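Local atomic coordinates of tryptophan halogenase superfamily (Brevundimonas sp. BAL3, PDB entry 6FRL), a protein that acts as a flavin-dependent halogenase that prefers bromination over chlorination. Residues P247-Y252 and F293-L298; V270-A275 and N404-T409; A287-V292 and H310-P315. One frame throughout, in Å; residues are numbered along the deposited sequence.

Overall arrangement
All three contacts reach one mixed seven-stranded sheet. Contacts 1 and 2 have their centres about 13 Å apart, contacts 1 and 3 about 17 Å, and contacts 2 and 3 about 18 Å. Along the chain come 247-252, 270-275, 287-292, 293-298, 310-315 and finally 404-409, so contact 3 is nested inside the loop closed by contact 2. Residues 287-292 run straight into 293-298, while the neighbouring strand 250-257 begins in contact 1. Contact 1 shapes the end of this strand pair, contact 3 joins it to the loop that follows helix 300-307, and contact 2 brings the loop before helix 410-417 against strand 268-273, tying helical segments to the sheet of this halogenase.

Contact 1 (P247-Y252 and F293-L298); sequences PCDAAY and FSSAHL
Phe293 lays one face of its ring against Ala250, whose CB stands 3.9 Å above the ring plane, displaced toward the rim on the side of CZ. The approach is a CH-pi contact, with CB 24° off the ring normal. Tyr252 meets the same ring obliquely, its CD2 lying 3.7 Å from Phe293 CE1, and CE1 also approaches the CA of Ala251. Phe293 CG sits between the backbone N and the carbonyl carbon (chi1 65°), on the side of Ala250. Beyond the two segments, Tyr252 packs on Leu304 of helix 300-307 and on Pro319 of strand 314-323.

The backbone beneath the ring forms a classic beta bulge, in which Asp249 and Ala250 together face Phe293. Phe293 O accepts from Asp249 N at 3.1 Å, and more weakly from Ala250 N. The return bond, from Phe293 N to Ala250 O, is also 3.1 Å long. Cys248 lies next to the bulge, with SG 3.8 Å from Phe293 CA.

Past the strand end, the carboxylate of Asp249 takes hold of Ser295 with both oxygens, each through its syn lone pair. OD1 receives the backbone N of Ser295 at 2.8 Å in a nearly straight bond (171°), and OD2 receives the Ser295 hydroxyl OG at 3.0 Å. Two donors from a single residue fix the rotation of the carboxylate and hold the turn at 294-298 against the bulge. The pairing would also be expected to stabilise negative charge on Asp249, and would partly offset the closeness of its OD1 to another acceptor, Phe293 O.

Contact 2 (V270-A275 and N404-T409); sequences VTARSA and NRRTDT
Thr409 donates the hydrogen bond that joins the segments: its OG1 lies 2.8 Å from Ser274 O, in the carbonyl plane and at a C=O...donor angle of 153°. Although Thr409 occupies the N-cap position of helix 410-417, its side chain makes no capping bond. The hydroxyl of Ser274 is hydrogen-bonded to Glu306 OE2, and Arg406 NH1 donates to the backbone O of Asp92.

A face contact involves Arg406. Its guanidinium presents one face to Arg273 O, which sits 3.4 Å above the plane and toward the rim; Arg273 O itself accepts from Trp412 NE1. The bend in the Arg406 chain (chi3 67°) places NE for this overlap. The two segments thus join strand 268-273, inside the mixed sheet, and the residues after it to the loop between helices 376-402 and 410-417.

Charge pairing is local to the loop: Arg406 NH2 forms a salt bridge to Asp408 OD2 at 2.9 Å. An Asx turn shapes the backbone, Asn404 OD1 accepting from Arg406 N at 2.9 Å. Apolar contact is slight, with Ala272 CB 4.1 Å from Arg406 CD and also against Trp412.

Contact 3 (A287-V292 and H310-P315); sequences AGNGLV and HLLGDP
Asn289 overlaps Leu311 through its aliphatic part: CB lies 3.6 Å from Leu311 CD2, and the two side chains cross at about a right angle. The methyl also approaches the amide carbon, with CD2 3.8 Å from Asn289 CG, so the leucine packs beside the amide as well as against the methylene. The end of the Leu311 side chain comes nearer strand 286-293 than its base does; it also touches Val254.

The polar end of Asn289 addresses the next residue. OD1 accepts from Leu312 N at 2.9 Å along an almost straight N-H...O line (173°), the donor tilted 18° from the amide carbonyl plane. ND2 bonds to Val254 O and to Ser256 OG, both on strand 250-257. One buried amide is therefore satisfied at both ends, donating to the neighbouring strand and accepting from the loop. An alanine here would probably leave Leu312 N without its acceptor and Val254 O without a side-chain donor, and open a gap beside the Leu311 methyl.

Leu312 adds an apolar contact, its CD1 lying 4.0 Å from Ala287 CB, while its CB stays 3.8 Å from Asn289 OD1.

Strands 286-293 and 314-323 flank strand 250-257, each antiparallel to it and hence parallel to one another, and helix 300-307 lies between them in sequence. This is the topology of a beta-alpha-beta crossover that passes over one intervening strand, and residues 310-315 are its return from helix to sheet.

Contact 1 (P247-Y252 and F293-L298)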
loop_
_atom_site.group_PDB
_atom_site.type_symbol
_atom_site.label_atom_id
_atom_site.label_comp_id
_atom_site.label_asym_id
_atom_site.label_seq_id
_atom_site.Cartn_x
_atom_site.Cartn_y
_atom_site.Cartn_z
ATOM N N PRO B 247 26.141 4.726 13.634
ATOM C CA PRO B 247 27.416 5.118 14.262
ATOM C C PRO B 247 27.902 6.531 13.900
ATOM O O PRO B 247 28.282 7.299 14.796
ATOM C CB PRO B 247 28.404 4.078 13.737
ATOM C CG PRO B 247 27.836 3.604 12.440
ATOM C CD PRO B 247 26.335 3.721 12.569
ATOM N N CYS B 248 27.861 6.873 12.609
ATOM C CA CYS B 248 28.499 8.082 12.118
ATOM C C CYS B 248 27.833 9.342 12.690
ATOM O O CYS B 248 26.600 9.409 12.861
ATOM C CB CYS B 248 28.544 8.096 10.599
ATOM S SG CYS B 248 29.544 6.747 9.925
ATOM N N ASP B 249 28.682 10.311 13.029
ATOM C CA ASP B 249 28.272 11.516 13.758
ATOM C C ASP B 249 28.913 12.828 13.238
ATOM O O ASP B 249 28.789 13.857 13.876
ATOM C CB ASP B 249 28.579 11.306 15.247
ATOM C CG ASP B 249 30.074 11.326 15.555
ATOM O OD1 ASP B 249 30.897 10.913 14.719
ATOM O OD2 ASP B 249 30.440 11.770 16.656
ATOM N N ALA B 250 29.559 12.797 12.071
ATOM C CA ALA B 250 30.185 13.987 11.505
ATOM C C ALA B 250 30.365 13.824 10.005
ATOM O O ALA B 250 30.276 12.696 9.481
ATOM C CB ALA B 250 31.537 14.214 12.143
ATOM N N ALA B 251 30.626 14.938 9.318
ATOM C CA ALA B 251 30.911 14.889 7.902
ATOM C C ALA B 251 31.725 16.083 7.397
ATOM O O ALA B 251 31.593 17.198 7.909
ATOM C CB ALA B 251 29.609 14.797 7.120
ATOM N N TYR B 252 32.543 15.831 6.373
ATOM C CA TYR B 252 33.234 16.866 5.631
ATOM C C TYR B 252 32.709 16.900 4.185
ATOM O O TYR B 252 32.527 15.858 3.561
ATOM C CB TYR B 252 34.732 16.583 5.612
ATOM C CG TYR B 252 35.504 17.079 6.823
ATOM C CD1 TYR B 252 35.715 18.430 7.027
ATOM C CD2 TYR B 252 36.080 16.182 7.723
ATOM C CE1 TYR B 252 36.449 18.878 8.100
ATOM C CE2 TYR B 252 36.820 16.618 8.800
ATOM C CZ TYR B 252 36.997 17.969 8.995
ATOM O OH TYR B 252 37.719 18.425 10.094
ATOM N N PHE B 293 31.563 10.016 8.718
ATOM C CA PHE B 293 32.410 9.152 9.562
ATOM C C PHE B 293 32.121 9.254 11.064
ATOM O O PHE B 293 31.404 10.155 11.517
ATOM C CB PHE B 293 33.882 9.478 9.295
ATOM C CG PHE B 293 34.269 10.871 9.702
ATOM C CD1 PHE B 293 34.033 11.949 8.858
ATOM C CD2 PHE B 293 34.845 11.106 10.951
ATOM C CE1 PHE B 293 34.374 13.233 9.251
ATOM C CE2 PHE B 293 35.187 12.385 11.359
ATOM C CZ PHE B 293 34.960 13.452 10.503
ATOM N N SER B 294 32.704 8.316 11.824
ATOM C CA SER B 294 32.635 8.302 13.322
ATOM C C SER B 294 33.841 9.015 13.957
ATOM O O SER B 294 34.952 8.528 13.858
ATOM C CB SER B 294 32.567 6.863 13.851
ATOM O OG SER B 294 32.598 6.812 15.274
ATOM N N SER B 295 33.622 10.152 14.621
ATOM C CA SER B 295 34.733 10.904 15.258
ATOM C C SER B 295 35.388 10.091 16.391
ATOM O O SER B 295 36.587 10.206 16.619
ATOM C CB SER B 295 34.309 12.315 15.724
ATOM O OG SER B 295 33.404 12.282 16.800
ATOM N N ALA B 296 34.613 9.228 17.040
ATOM C CA ALA B 296 35.153 8.284 18.017
ATOM C C ALA B 296 36.172 7.261 17.462
ATOM O O ALA B 296 36.871 6.619 18.251
ATOM C CB ALA B 296 34.015 7.588 18.751
ATOM N N HIS B 297 36.249 7.100 16.137
ATOM C CA HIS B 297 37.279 6.269 15.478
ATOM C C HIS B 297 38.257 7.068 14.620
ATOM O O HIS B 297 39.266 6.528 14.175
ATOM C CB HIS B 297 36.620 5.237 14.550
ATOM C CG HIS B 297 35.709 4.277 15.246
ATOM N ND1 HIS B 297 34.481 4.645 15.754
ATOM C CD2 HIS B 297 35.825 2.945 15.457
ATOM C CE1 HIS B 297 33.899 3.587 16.295
ATOM N NE2 HIS B 297 34.697 2.543 16.133
ATOM N N LEU B 298 37.939 8.326 14.326
ATOM C CA LEU B 298 38.789 9.153 13.476
ATOM C C LEU B 298 38.935 10.579 14.028
ATOM O O LEU B 298 37.963 11.235 14.404
ATOM C CB LEU B 298 38.244 9.233 12.042
ATOM C CG LEU B 298 38.436 8.129 10.993
ATOM C CD1 LEU B 298 37.724 8.553 9.703
ATOM C CD2 LEU B 298 39.883 7.810 10.707
#

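Contact 2 (V270-A275 and N404-T409)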
loop_
_atom_site.group_PDB
_atom_site.type_symbol
_atom_site.label_atom_id
_atom_site.label_comp_id
_atom_site.label_asym_id
_atom_site.label_seq_id
_atom_site.Cartn_x
_atom_site.Cartn_y
_atom_site.Cartn_z
ATOM N N VAL B 270 29.438 5.785 -3.917
ATOM C CA VAL B 270 29.524 5.688 -2.454
ATOM C C VAL B 270 30.569 4.663 -2.049
ATOM O O VAL B 270 30.331 3.485 -2.167
ATOM C CB VAL B 270 28.166 5.371 -1.806
ATOM C CG1 VAL B 270 28.312 5.159 -0.307
ATOM C CG2 VAL B 270 27.193 6.519 -2.049
ATOM N N THR B 271 31.719 5.152 -1.573
ATOM C CA THR B 271 32.913 4.345 -1.318
ATOM C C THR B 271 33.159 4.199 0.193
ATOM O O THR B 271 33.405 5.190 0.897
ATOM C CB THR B 271 34.160 4.970 -1.981
ATOM O OG1 THR B 271 33.944 5.094 -3.389
ATOM C CG2 THR B 271 35.419 4.107 -1.741
ATOM N N ALA B 272 33.074 2.962 0.695
ATOM C CA ALA B 272 33.362 2.705 2.108
ATOM C C ALA B 272 34.851 2.921 2.405
ATOM O O ALA B 272 35.713 2.474 1.635
ATOM C CB ALA B 272 32.956 1.292 2.494
ATOM N N ARG B 273 35.130 3.594 3.524
ATOM C CA ARG B 273 36.508 3.823 4.008
ATOM C C ARG B 273 36.649 3.214 5.409
ATOM O O ARG B 273 35.805 2.406 5.807
ATOM C CB ARG B 273 36.865 5.337 3.970
ATOM C CG ARG B 273 36.685 6.037 2.626
ATOM C CD ARG B 273 37.640 5.529 1.579
ATOM N NE ARG B 273 37.653 6.397 0.398
ATOM C CZ ARG B 273 38.153 6.050 -0.791
ATOM N NH1 ARG B 273 38.717 4.851 -0.994
ATOM N NH2 ARG B 273 38.140 6.916 -1.803
ATOM N N SER B 274 37.700 3.577 6.144
ATOM C CA SER B 274 38.043 2.924 7.430
ATOM C C SER B 274 37.007 3.083 8.527
ATOM O O SER B 274 36.877 2.184 9.359
ATOM C CB SER B 274 39.428 3.413 7.964
ATOM O OG SER B 274 39.362 4.678 8.600
ATOM N N ALA B 275 36.291 4.209 8.549
ATOM C CA ALA B 275 35.333 4.468 9.646
ATOM C C ALA B 275 34.147 5.317 9.234
ATOM O O ALA B 275 33.726 6.221 9.969
ATOM C CB ALA B 275 36.037 5.071 10.864
ATOM N N ASN B 404 27.529 -5.324 6.163
ATOM C CA ASN B 404 28.861 -5.146 5.603
ATOM C C ASN B 404 29.722 -6.400 5.884
ATOM O O ASN B 404 29.477 -7.111 6.853
ATOM C CB ASN B 404 29.490 -3.853 6.123
ATOM C CG ASN B 404 30.301 -4.064 7.378
ATOM O OD1 ASN B 404 31.466 -4.464 7.300
ATOM N ND2 ASN B 404 29.715 -3.759 8.537
ATOM N N ARG B 405 30.688 -6.666 5.018
ATOM C CA ARG B 405 31.617 -7.798 5.162
ATOM C C ARG B 405 33.117 -7.358 5.276
ATOM O O ARG B 405 34.042 -8.096 4.929
ATOM C CB ARG B 405 31.424 -8.775 3.991
ATOM C CG ARG B 405 30.115 -9.537 4.001
ATOM C CD ARG B 405 30.304 -10.837 3.199
ATOM N NE ARG B 405 29.043 -11.526 2.886
ATOM C CZ ARG B 405 28.750 -12.811 3.131
ATOM N NH1 ARG B 405 29.631 -13.636 3.711
ATOM N NH2 ARG B 405 27.556 -13.290 2.794
ATOM N N ARG B 406 33.346 -6.160 5.795
ATOM C CA ARG B 406 34.691 -5.630 5.910
ATOM C C ARG B 406 35.314 -6.165 7.190
ATOM O O ARG B 406 34.676 -6.134 8.237
ATOM C CB ARG B 406 34.662 -4.095 5.909
ATOM C CG ARG B 406 34.443 -3.472 4.534
ATOM C CD ARG B 406 34.410 -1.963 4.615
ATOM N NE ARG B 406 35.699 -1.365 4.994
ATOM C CZ ARG B 406 36.587 -0.834 4.155
ATOM N NH1 ARG B 406 36.390 -0.805 2.839
ATOM N NH2 ARG B 406 37.721 -0.346 4.640
ATOM N N THR B 407 36.548 -6.662 7.106
ATOM C CA THR B 407 37.257 -7.221 8.282
ATOM C C THR B 407 38.301 -6.233 8.865
ATOM O O THR B 407 38.726 -6.400 10.000
ATOM C CB THR B 407 37.916 -8.603 7.949
ATOM O OG1 THR B 407 39.240 -8.421 7.420
ATOM C CG2 THR B 407 37.086 -9.409 6.926
ATOM N N ASP B 408 38.658 -5.189 8.112
ATOM C CA ASP B 408 39.824 -4.321 8.409
ATOM C C ASP B 408 39.794 -3.368 9.647
ATOM O O ASP B 408 40.861 -2.923 10.045
ATOM C CB ASP B 408 40.181 -3.482 7.166
ATOM C CG ASP B 408 39.050 -2.511 6.762
ATOM O OD1 ASP B 408 38.946 -1.383 7.321
ATOM O OD2 ASP B 408 38.249 -2.906 5.889
ATOM N N THR B 409 38.636 -3.020 10.220
ATOM C CA THR B 409 38.606 -2.170 11.434
ATOM C C THR B 409 37.484 -2.520 12.413
ATOM O O THR B 409 36.577 -3.277 12.088
ATOM C CB THR B 409 38.496 -0.655 11.126
ATOM O OG1 THR B 409 37.343 -0.418 10.317
ATOM C CG2 THR B 409 39.736 -0.123 10.406
#

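Contact 3 (A287-V292 and H310-P315)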
loop_
_atom_site.group_PDB
_atom_site.type_symbol
_atom_site.label_atom_id
_atom_site.label_comp_id
_atom_site.label_asym_id
_atom_site.label_seq_id
_atom_site.Cartn_x
_atom_site.Cartn_y
_atom_site.Cartn_z
ATOM N N ALA B 287 31.831 18.746 -9.078
ATOM C CA ALA B 287 31.275 17.627 -8.332
ATOM C C ALA B 287 31.201 17.918 -6.842
ATOM O O ALA B 287 32.029 18.656 -6.310
ATOM C CB ALA B 287 32.056 16.362 -8.605
ATOM N N GLY B 288 30.172 17.358 -6.199
ATOM C CA GLY B 288 30.093 17.274 -4.759
ATOM C C GLY B 288 30.927 16.095 -4.263
ATOM O O GLY B 288 30.906 15.005 -4.862
ATOM N N ASN B 289 31.700 16.334 -3.198
ATOM C CA ASN B 289 32.479 15.289 -2.535
ATOM C C ASN B 289 32.246 15.382 -1.039
ATOM O O ASN B 289 31.991 16.463 -0.524
ATOM C CB ASN B 289 33.980 15.439 -2.761
ATOM C CG ASN B 289 34.352 15.617 -4.206
ATOM O OD1 ASN B 289 34.898 14.699 -4.835
ATOM N ND2 ASN B 289 34.083 16.819 -4.747
ATOM N N GLY B 290 32.368 14.252 -0.345
ATOM C CA GLY B 290 32.361 14.252 1.116
ATOM C C GLY B 290 32.719 12.928 1.781
ATOM O O GLY B 290 32.787 11.895 1.139
ATOM N N LEU B 291 32.976 12.993 3.074
ATOM C CA LEU B 291 33.194 11.837 3.894
ATOM C C LEU B 291 32.273 11.966 5.096
ATOM O O LEU B 291 32.299 12.987 5.805
ATOM C CB LEU B 291 34.653 11.749 4.365
ATOM C CG LEU B 291 35.064 10.378 4.946
ATOM C CD1 LEU B 291 35.636 9.488 3.847
ATOM C CD2 LEU B 291 36.053 10.499 6.106
ATOM N N VAL B 292 31.453 10.932 5.299
ATOM C CA VAL B 292 30.665 10.740 6.532
ATOM C C VAL B 292 31.431 9.752 7.419
ATOM O O VAL B 292 31.879 8.733 6.913
ATOM C CB VAL B 292 29.276 10.136 6.196
ATOM C CG1 VAL B 292 28.513 9.747 7.476
ATOM C CG2 VAL B 292 28.487 11.105 5.319
ATOM N N HIS B 310 41.327 11.597 -2.782
ATOM C CA HIS B 310 40.422 10.779 -3.631
ATOM C C HIS B 310 39.189 11.545 -4.088
ATOM O O HIS B 310 38.130 10.946 -4.294
ATOM C CB HIS B 310 39.972 9.510 -2.874
ATOM C CG HIS B 310 41.096 8.586 -2.538
ATOM N ND1 HIS B 310 41.433 8.268 -1.235
ATOM C CD2 HIS B 310 41.981 7.931 -3.334
ATOM C CE1 HIS B 310 42.473 7.452 -1.246
ATOM N NE2 HIS B 310 42.830 7.239 -2.504
ATOM N N LEU B 311 39.321 12.861 -4.262
ATOM C CA LEU B 311 38.225 13.680 -4.789
ATOM C C LEU B 311 38.026 13.457 -6.288
ATOM O O LEU B 311 38.918 13.023 -6.980
ATOM C CB LEU B 311 38.504 15.148 -4.542
ATOM C CG LEU B 311 38.734 15.599 -3.105
ATOM C CD1 LEU B 311 39.028 17.085 -3.128
ATOM C CD2 LEU B 311 37.529 15.300 -2.224
ATOM N N LEU B 312 36.847 13.788 -6.791
ATOM C CA LEU B 312 36.569 13.723 -8.232
ATOM C C LEU B 312 37.160 14.891 -9.018
ATOM O O LEU B 312 36.759 15.102 -10.133
ATOM C CB LEU B 312 35.045 13.632 -8.471
ATOM C CG LEU B 312 34.366 12.294 -8.154
ATOM C CD1 LEU B 312 32.873 12.496 -7.993
ATOM C CD2 LEU B 312 34.665 11.255 -9.248
ATOM N N GLY B 313 38.124 15.613 -8.454
ATOM C CA GLY B 313 38.725 16.805 -9.077
ATOM C C GLY B 313 39.490 17.734 -8.129
ATOM O O GLY B 313 39.770 17.381 -6.992
ATOM N N ASP B 314 39.797 18.934 -8.617
ATOM C CA ASP B 314 40.603 19.931 -7.891
ATOM C C ASP B 314 39.669 20.644 -6.907
ATOM O O ASP B 314 38.660 21.218 -7.310
ATOM C CB ASP B 314 41.203 20.979 -8.842
ATOM C CG ASP B 314 42.187 20.378 -9.866
ATOM O OD1 ASP B 314 43.214 19.815 -9.442
ATOM O OD2 ASP B 314 41.932 20.471 -11.092
ATOM N N PRO B 315 39.989 20.613 -5.603
ATOM C CA PRO B 315 39.073 21.234 -4.639
ATOM C C PRO B 315 38.897 22.731 -4.851
ATOM O O PRO B 315 39.885 23.404 -5.037
ATOM C CB PRO B 315 39.751 20.955 -3.298
ATOM C CG PRO B 315 41.175 20.715 -3.630
ATOM C CD PRO B 315 41.170 20.036 -4.944
#